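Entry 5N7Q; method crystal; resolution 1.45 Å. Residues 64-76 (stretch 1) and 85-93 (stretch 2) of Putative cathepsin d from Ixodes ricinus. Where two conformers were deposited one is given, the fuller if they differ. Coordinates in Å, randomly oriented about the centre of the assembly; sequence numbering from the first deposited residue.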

ATOM      1  N   LYS A  64     -24.396  17.764  -6.243  1.00 13.33           N
ATOM      2  CA  LYS A  64     -25.429  16.730  -6.234  1.00 14.16           C
ATOM      3  C   LYS A  64     -25.523  16.046  -4.881  1.00 12.56           C
ATOM      4  O   LYS A  64     -26.308  15.129  -4.724  1.00 12.27           O
ATOM      5  CB  LYS A  64     -25.126  15.685  -7.313  1.00 15.44           C
ATOM      6  CG  LYS A  64     -24.929  16.242  -8.716  1.00 17.92           C
ATOM      7  CD  LYS A  64     -26.144  16.997  -9.226  1.00 21.20           C
ATOM      8  CE  LYS A  64     -25.951  17.399 -10.691  1.00 23.08           C
ATOM      9  NZ  LYS A  64     -27.081  18.231 -11.194  1.00 25.82           N
ATOM     10  N   SER A  65     -24.700  16.467  -3.917  1.00 11.95           N
ATOM     11  CA  SER A  65     -24.704  15.886  -2.583  1.00 12.47           C
ATOM     12  C   SER A  65     -25.281  16.832  -1.529  1.00 12.68           C
ATOM     13  O   SER A  65     -24.736  17.901  -1.286  1.00 12.93           O
ATOM     14  CB  SER A  65     -23.278  15.483  -2.162  1.00 11.80           C
ATOM     15  OG  SER A  65     -23.319  14.992  -0.839  1.00 11.63           O
ATOM     16  N   SER A  66     -26.333  16.398  -0.850  1.00 13.16           N
ATOM     17  CA  SER A  66     -26.966  17.199   0.193  1.00 13.65           C
ATOM     18  C   SER A  66     -26.194  17.229   1.506  1.00 13.64           C
ATOM     19  O   SER A  66     -26.539  17.996   2.395  1.00 14.66           O
ATOM     20  CB  SER A  66     -28.383  16.697   0.435  1.00 14.24           C
ATOM     21  OG  SER A  66     -28.402  15.366   0.885  1.00 14.57           O
ATOM     22  N   THR A  67     -25.176  16.378   1.650  1.00 12.82           N
ATOM     23  CA  THR A  67     -24.324  16.349   2.825  1.00 12.48           C
ATOM     24  C   THR A  67     -22.942  16.992   2.618  1.00 11.82           C
ATOM     25  O   THR A  67     -22.144  17.081   3.562  1.00 12.04           O
ATOM     26  CB  THR A  67     -24.188  14.907   3.359  1.00 12.65           C
ATOM     27  OG1 THR A  67     -23.906  14.032   2.276  1.00 13.14           O
ATOM     28  CG2 THR A  67     -25.500  14.484   4.067  1.00 13.34           C
ATOM     29  N   TYR A  68     -22.671  17.466   1.390  1.00 10.72           N
ATOM     30  CA  TYR A  68     -21.454  18.205   1.099  1.00 11.22           C
ATOM     31  C   TYR A  68     -21.306  19.467   1.928  1.00 11.06           C
ATOM     32  O   TYR A  68     -22.290  20.215   2.106  1.00 11.83           O
ATOM     33  CB  TYR A  68     -21.419  18.564  -0.377  1.00 11.27           C
ATOM     34  CG  TYR A  68     -20.617  19.792  -0.748  1.00 10.84           C
ATOM     35  CD1 TYR A  68     -19.217  19.784  -0.753  1.00 10.78           C
ATOM     36  CD2 TYR A  68     -21.279  20.978  -1.107  1.00 10.81           C
ATOM     37  CE1 TYR A  68     -18.493  20.916  -1.095  1.00 10.93           C
ATOM     38  CE2 TYR A  68     -20.568  22.099  -1.453  1.00 11.40           C
ATOM     39  CZ  TYR A  68     -19.185  22.068  -1.458  1.00 11.51           C
ATOM     40  OH  TYR A  68     -18.480  23.204  -1.793  1.00 11.63           O
ATOM     41  N   GLU A  69     -20.094  19.691   2.430  1.00 11.22           N
ATOM     42  CA  GLU A  69     -19.728  20.941   3.057  1.00 12.18           C
ATOM     43  C   GLU A  69     -18.453  21.439   2.438  1.00 11.96           C
ATOM     44  O   GLU A  69     -17.472  20.692   2.294  1.00 11.11           O
ATOM     45  CB  GLU A  69     -19.529  20.762   4.568  1.00 13.28           C
ATOM     46  CG  GLU A  69     -20.766  20.307   5.317  1.00 14.43           C
ATOM     47  CD  GLU A  69     -20.417  19.975   6.749  1.00 16.59           C
ATOM     48  OE1 GLU A  69     -20.418  20.906   7.574  1.00 18.24           O
ATOM     49  OE2 GLU A  69     -20.108  18.801   7.040  1.00 17.28           O
ATOM     50  N   ALA A  70     -18.441  22.710   2.057  1.00 11.85           N
ATOM     51  CA  ALA A  70     -17.271  23.338   1.477  1.00 12.25           C
ATOM     52  C   ALA A  70     -16.134  23.482   2.476  1.00 12.64           C
ATOM     53  O   ALA A  70     -16.355  23.585   3.691  1.00 13.95           O
ATOM     54  CB  ALA A  70     -17.660  24.713   0.938  1.00 12.58           C
ATOM     55  N   ASP A  71     -14.917  23.494   1.962  1.00 12.22           N
ATOM     56  CA  ASP A  71     -13.740  23.873   2.730  1.00 12.39           C
ATOM     57  C   ASP A  71     -12.937  24.789   1.829  1.00 11.26           C
ATOM     58  O   ASP A  71     -12.851  25.998   2.079  1.00 11.73           O
ATOM     59  CB  ASP A  71     -12.979  22.625   3.201  1.00 12.97           C
ATOM     60  CG  ASP A  71     -11.725  22.960   3.991  1.00 14.09           C
ATOM     61  OD1 ASP A  71     -10.829  23.681   3.507  1.00 13.52           O
ATOM     62  OD2 ASP A  71     -11.627  22.460   5.134  1.00 17.86           O
ATOM     63  N   GLY A  72     -12.363  24.252   0.761  1.00 10.50           N
ATOM     64  CA  GLY A  72     -11.707  25.089  -0.220  1.00 11.16           C
ATOM     65  C   GLY A  72     -10.234  25.347  -0.044  1.00 11.42           C
ATOM     66  O   GLY A  72      -9.625  25.949  -0.916  1.00 12.17           O
ATOM     67  N   ARG A  73      -9.612  24.836   1.018  1.00 11.89           N
ATOM     68  CA  ARG A  73      -8.166  24.954   1.120  1.00 12.25           C
ATOM     69  C   ARG A  73      -7.487  24.208  -0.014  1.00 12.49           C
ATOM     70  O   ARG A  73      -7.897  23.109  -0.360  1.00 11.46           O
ATOM     71  CB  ARG A  73      -7.637  24.374   2.420  1.00 13.10           C
ATOM     72  CG  ARG A  73      -7.873  25.257   3.634  1.00 14.42           C
ATOM     73  CD  ARG A  73      -7.477  24.543   4.909  1.00 15.59           C
ATOM     74  NE  ARG A  73      -8.408  23.469   5.194  1.00 16.28           N
ATOM     75  CZ  ARG A  73      -8.203  22.441   6.026  1.00 19.17           C
ATOM     76  NH1 ARG A  73      -7.053  22.308   6.687  1.00 20.90           N
ATOM     77  NH2 ARG A  73      -9.161  21.545   6.189  1.00 21.42           N
ATOM     78  N   ASN A  74      -6.450  24.795  -0.573  1.00 13.59           N
ATOM     79  CA  ASN A  74      -5.606  24.081  -1.515  1.00 15.02           C
ATOM     80  C   ASN A  74      -4.923  22.888  -0.841  1.00 13.89           C
ATOM     81  O   ASN A  74      -4.573  22.920   0.343  1.00 13.68           O
ATOM     82  CB  ASN A  74      -4.534  25.011  -2.097  1.00 18.06           C
ATOM     83  CG  ASN A  74      -3.871  24.432  -3.337  1.00 21.33           C
ATOM     84  OD1 ASN A  74      -4.485  24.356  -4.397  1.00 26.67           O
ATOM     85  ND2 ASN A  74      -2.613  24.027  -3.209  1.00 24.42           N
ATOM     86  N   PHE A  75      -4.726  21.827  -1.607  1.00 12.39           N
ATOM     87  CA  PHE A  75      -3.907  20.702  -1.131  1.00 11.77           C
ATOM     88  C   PHE A  75      -3.003  20.226  -2.266  1.00 11.44           C
ATOM     89  O   PHE A  75      -3.361  20.302  -3.428  1.00 11.43           O
ATOM     90  CB  PHE A  75      -4.747  19.564  -0.552  1.00 11.91           C
ATOM     91  CG  PHE A  75      -5.308  18.628  -1.592  1.00 12.10           C
ATOM     92  CD1 PHE A  75      -6.469  18.941  -2.272  1.00 11.96           C
ATOM     93  CD2 PHE A  75      -4.663  17.430  -1.893  1.00 13.04           C
ATOM     94  CE1 PHE A  75      -6.975  18.086  -3.251  1.00 12.31           C
ATOM     95  CE2 PHE A  75      -5.164  16.575  -2.858  1.00 12.71           C
ATOM     96  CZ  PHE A  75      -6.315  16.905  -3.542  1.00 12.32           C
ATOM     97  N   THR A  76      -1.827  19.732  -1.881  1.00 10.75           N
ATOM     98  CA  THR A  76      -0.883  19.146  -2.831  0.50 11.28           C
ATOM     99  C   THR A  76      -0.214  17.974  -2.147  1.00 10.90           C
ATOM    100  O   THR A  76       0.197  18.055  -0.988  1.00 11.82           O
ATOM    101  CB  THR A  76       0.160  20.148  -3.351  0.50 11.45           C
ATOM    102  OG1 THR A  76       0.912  19.549  -4.416  0.50 12.72           O
ATOM    103  CG2 THR A  76       1.087  20.642  -2.241  0.50 11.32           C
ATOM    104  N   GLU A  85      -3.014  17.675  -6.924  1.00 10.93           N
ATOM    105  CA  GLU A  85      -3.340  18.955  -6.320  1.00 12.56           C
ATOM    106  C   GLU A  85      -4.788  19.310  -6.610  1.00 10.86           C
ATOM    107  O   GLU A  85      -5.378  18.895  -7.620  1.00  9.62           O
ATOM    108  CB  GLU A  85      -2.383  20.046  -6.789  1.00 15.30           C
ATOM    109  CG  GLU A  85      -2.468  20.383  -8.239  1.00 18.52           C
ATOM    110  CD  GLU A  85      -1.562  21.544  -8.631  1.00 22.31           C
ATOM    111  OE1 GLU A  85      -2.042  22.428  -9.394  1.00 25.03           O
ATOM    112  OE2 GLU A  85      -0.391  21.567  -8.169  1.00 25.28           O
ATOM    113  N   GLY A  86      -5.404  20.014  -5.671  1.00 10.02           N
ATOM    114  CA  GLY A  86      -6.772  20.478  -5.851  1.00 10.48           C
ATOM    115  C   GLY A  86      -7.202  21.237  -4.607  1.00  9.96           C
ATOM    116  O   GLY A  86      -6.365  21.891  -3.977  1.00 10.81           O
ATOM    117  N   PHE A  87      -8.454  21.068  -4.196  1.00  9.90           N
ATOM    118  CA  PHE A  87      -8.981  21.719  -2.993  1.00  9.96           C
ATOM    119  C   PHE A  87      -9.742  20.744  -2.130  1.00  9.84           C
ATOM    120  O   PHE A  87     -10.288  19.746  -2.624  1.00  9.67           O
ATOM    121  CB  PHE A  87      -9.873  22.920  -3.375  1.00  9.93           C
ATOM    122  CG  PHE A  87     -11.076  22.545  -4.193  1.00  9.70           C
ATOM    123  CD1 PHE A  87     -10.991  22.442  -5.580  1.00  9.85           C
ATOM    124  CD2 PHE A  87     -12.290  22.257  -3.582  1.00  9.83           C
ATOM    125  CE1 PHE A  87     -12.107  22.076  -6.329  1.00 10.07           C
ATOM    126  CE2 PHE A  87     -13.392  21.891  -4.331  1.00 10.10           C
ATOM    127  CZ  PHE A  87     -13.311  21.800  -5.699  1.00 10.43           C
ATOM    128  N   ILE A  88      -9.826  21.063  -0.835  1.00  9.38           N
ATOM    129  CA  ILE A  88     -10.489  20.201   0.127  1.00 10.41           C
ATOM    130  C   ILE A  88     -12.007  20.439   0.155  1.00  9.90           C
ATOM    131  O   ILE A  88     -12.480  21.598   0.020  1.00 10.32           O
ATOM    132  CB  ILE A  88      -9.920  20.427   1.542  1.00 10.58           C
ATOM    133  CG1 ILE A  88      -8.414  20.107   1.575  1.00 11.15           C
ATOM    134  CG2 ILE A  88     -10.665  19.590   2.576  1.00 10.76           C
ATOM    135  CD1 ILE A  88      -8.074  18.650   1.363  1.00 11.73           C
ATOM    136  N   SER A  89     -12.766  19.356   0.308  1.00  9.74           N
ATOM    137  CA  SER A  89     -14.212  19.395   0.612  1.00  9.92           C
ATOM    138  C   SER A  89     -14.479  18.379   1.709  1.00 10.14           C
ATOM    139  O   SER A  89     -13.566  17.680   2.146  1.00 10.02           O
ATOM    140  CB  SER A  89     -15.034  19.082  -0.648  1.00 10.14           C
ATOM    141  OG  SER A  89     -14.847  20.115  -1.619  1.00 10.43           O
ATOM    142  N   LYS A  90     -15.711  18.329   2.195  1.00 10.06           N
ATOM    143  CA  LYS A  90     -16.085  17.381   3.249  1.00 11.47           C
ATOM    144  C   LYS A  90     -17.420  16.763   2.923  1.00 11.07           C
ATOM    145  O   LYS A  90     -18.334  17.449   2.447  1.00 10.85           O
ATOM    146  CB  LYS A  90     -16.137  18.154   4.576  1.00 13.22           C
ATOM    147  CG  LYS A  90     -16.410  17.381   5.861  1.00 15.65           C
ATOM    148  CD  LYS A  90     -15.915  18.152   7.112  1.00 17.09           C
ATOM    149  CE  LYS A  90     -16.533  19.545   7.244  1.00 19.10           C
ATOM    150  NZ  LYS A  90     -16.230  20.204   8.564  1.00 20.79           N
ATOM    151  N   ASP A  91     -17.570  15.462   3.152  1.00 10.69           N
ATOM    152  CA  ASP A  91     -18.833  14.784   2.862  1.00 10.38           C
ATOM    153  C   ASP A  91     -18.843  13.454   3.605  1.00 10.69           C
ATOM    154  O   ASP A  91     -17.840  13.072   4.237  1.00 10.80           O
ATOM    155  CB  ASP A  91     -19.023  14.592   1.337  1.00 10.91           C
ATOM    156  CG  ASP A  91     -20.475  14.642   0.910  1.00 10.80           C
ATOM    157  OD1 ASP A  91     -21.343  14.276   1.741  1.00 11.36           O
ATOM    158  OD2 ASP A  91     -20.758  14.995  -0.249  1.00 11.41           O
ATOM    159  N   VAL A  92     -19.969  12.774   3.541  1.00 10.43           N
ATOM    160  CA  VAL A  92     -20.100  11.404   4.031  0.50 10.54           C
ATOM    161  C   VAL A  92     -19.266  10.467   3.160  1.00 10.65           C
ATOM    162  O   VAL A  92     -19.315  10.572   1.946  1.00 11.62           O
ATOM    163  CB  VAL A  92     -21.582  10.961   3.973  0.50 10.73           C
ATOM    164  CG1 VAL A  92     -21.730   9.475   4.305  0.50 10.66           C
ATOM    165  CG2 VAL A  92     -22.437  11.802   4.920  0.50 10.55           C
ATOM    166  N   CYS A  93     -18.526   9.540   3.784  1.00 10.34           N
ATOM    167  CA  CYS A  93     -17.727   8.509   3.093  1.00 10.69           C
ATOM    168  C   CYS A  93     -18.191   7.146   3.598  1.00 10.66           C
ATOM    169  O   CYS A  93     -18.302   6.942   4.812  1.00 11.39           O
ATOM    170  CB  CYS A  93     -16.241   8.680   3.412  1.00 10.86           C
ATOM    171  SG  CYS A  93     -15.150   7.414   2.687  1.00 12.16           S
TER
HETATM  172  O   HOH W   1     -19.180  20.840   9.876  1.00 29.92           O
HETATM  173  O   HOH W   2     -14.862  22.881  -0.971  1.00 11.01           O

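The backbone sets the frame: two antiparallel strands joined by three pairs of hydrogen bonds. Glu-69 and Lys-90 bond reciprocally, Glu-69 N to Lys-90 O and Lys-90 N to Glu-69 O, both 2.9 Å. Phe-75 and Gly-86 repeat the pattern, with Phe-75 N to Gly-86 O at 2.9 Å and Gly-86 N to Phe-75 O at 3.0 Å. Between them stretch 1 spends two more residues than stretch 2: Gly-72 and Arg-73 both bond to Ile-88, Gly-72 N to Ile-88 O (2.8 Å) and Ile-88 N to Arg-73 O (2.9 Å). The surplus is taken up around Asp-71 to Arg-73, where Gly-72 has a positive phi of 92°; at its backbone angles a CB would be jammed against the preceding carbonyl O. Water 2 sits beside this irregularity, accepting from Asp-71 N (3.0 Å) and donating to Ser-89 OG (2.8 Å).

Charge also bridges the irregular stretch. Asp-71 OD1 accepts from both Arg-73 N and Arg-73 NE, each at 3.0 Å, and a salt bridge joins Asp-71 OD2 to Arg-73 NH2 at 2.8 Å, so one carboxylate holds backbone and guanidinium together. Glu-69 and Lys-90 are looser: Glu-69 OE1 and Lys-90 NZ stay 4.4 Å apart, too far for a salt bridge, and water 1 links them.

Next to the Glu-69/Lys-90 pair, Asp-91 ties down the turn from Ser-65 to Tyr-68. Its carboxylate accepts two short hydroxyl bonds, Ser-65 OG to Asp-91 OD2 and Thr-67 OG1 to Asp-91 OD1, both 2.6 Å. Asp-91 OD1 also takes Val-92 N at 2.7 Å, which braces the acceptor from its own strand.

Apolar packing centres on Phe-75. Its ring folds over Gly-86, whose N lies over one face; an ideal CB on Gly-86 would come within 3.2 Å of Phe-75 CE1, so the missing side chain makes room. Ile-88 extends the patch, its CD1 3.9 Å from Phe-75 CB.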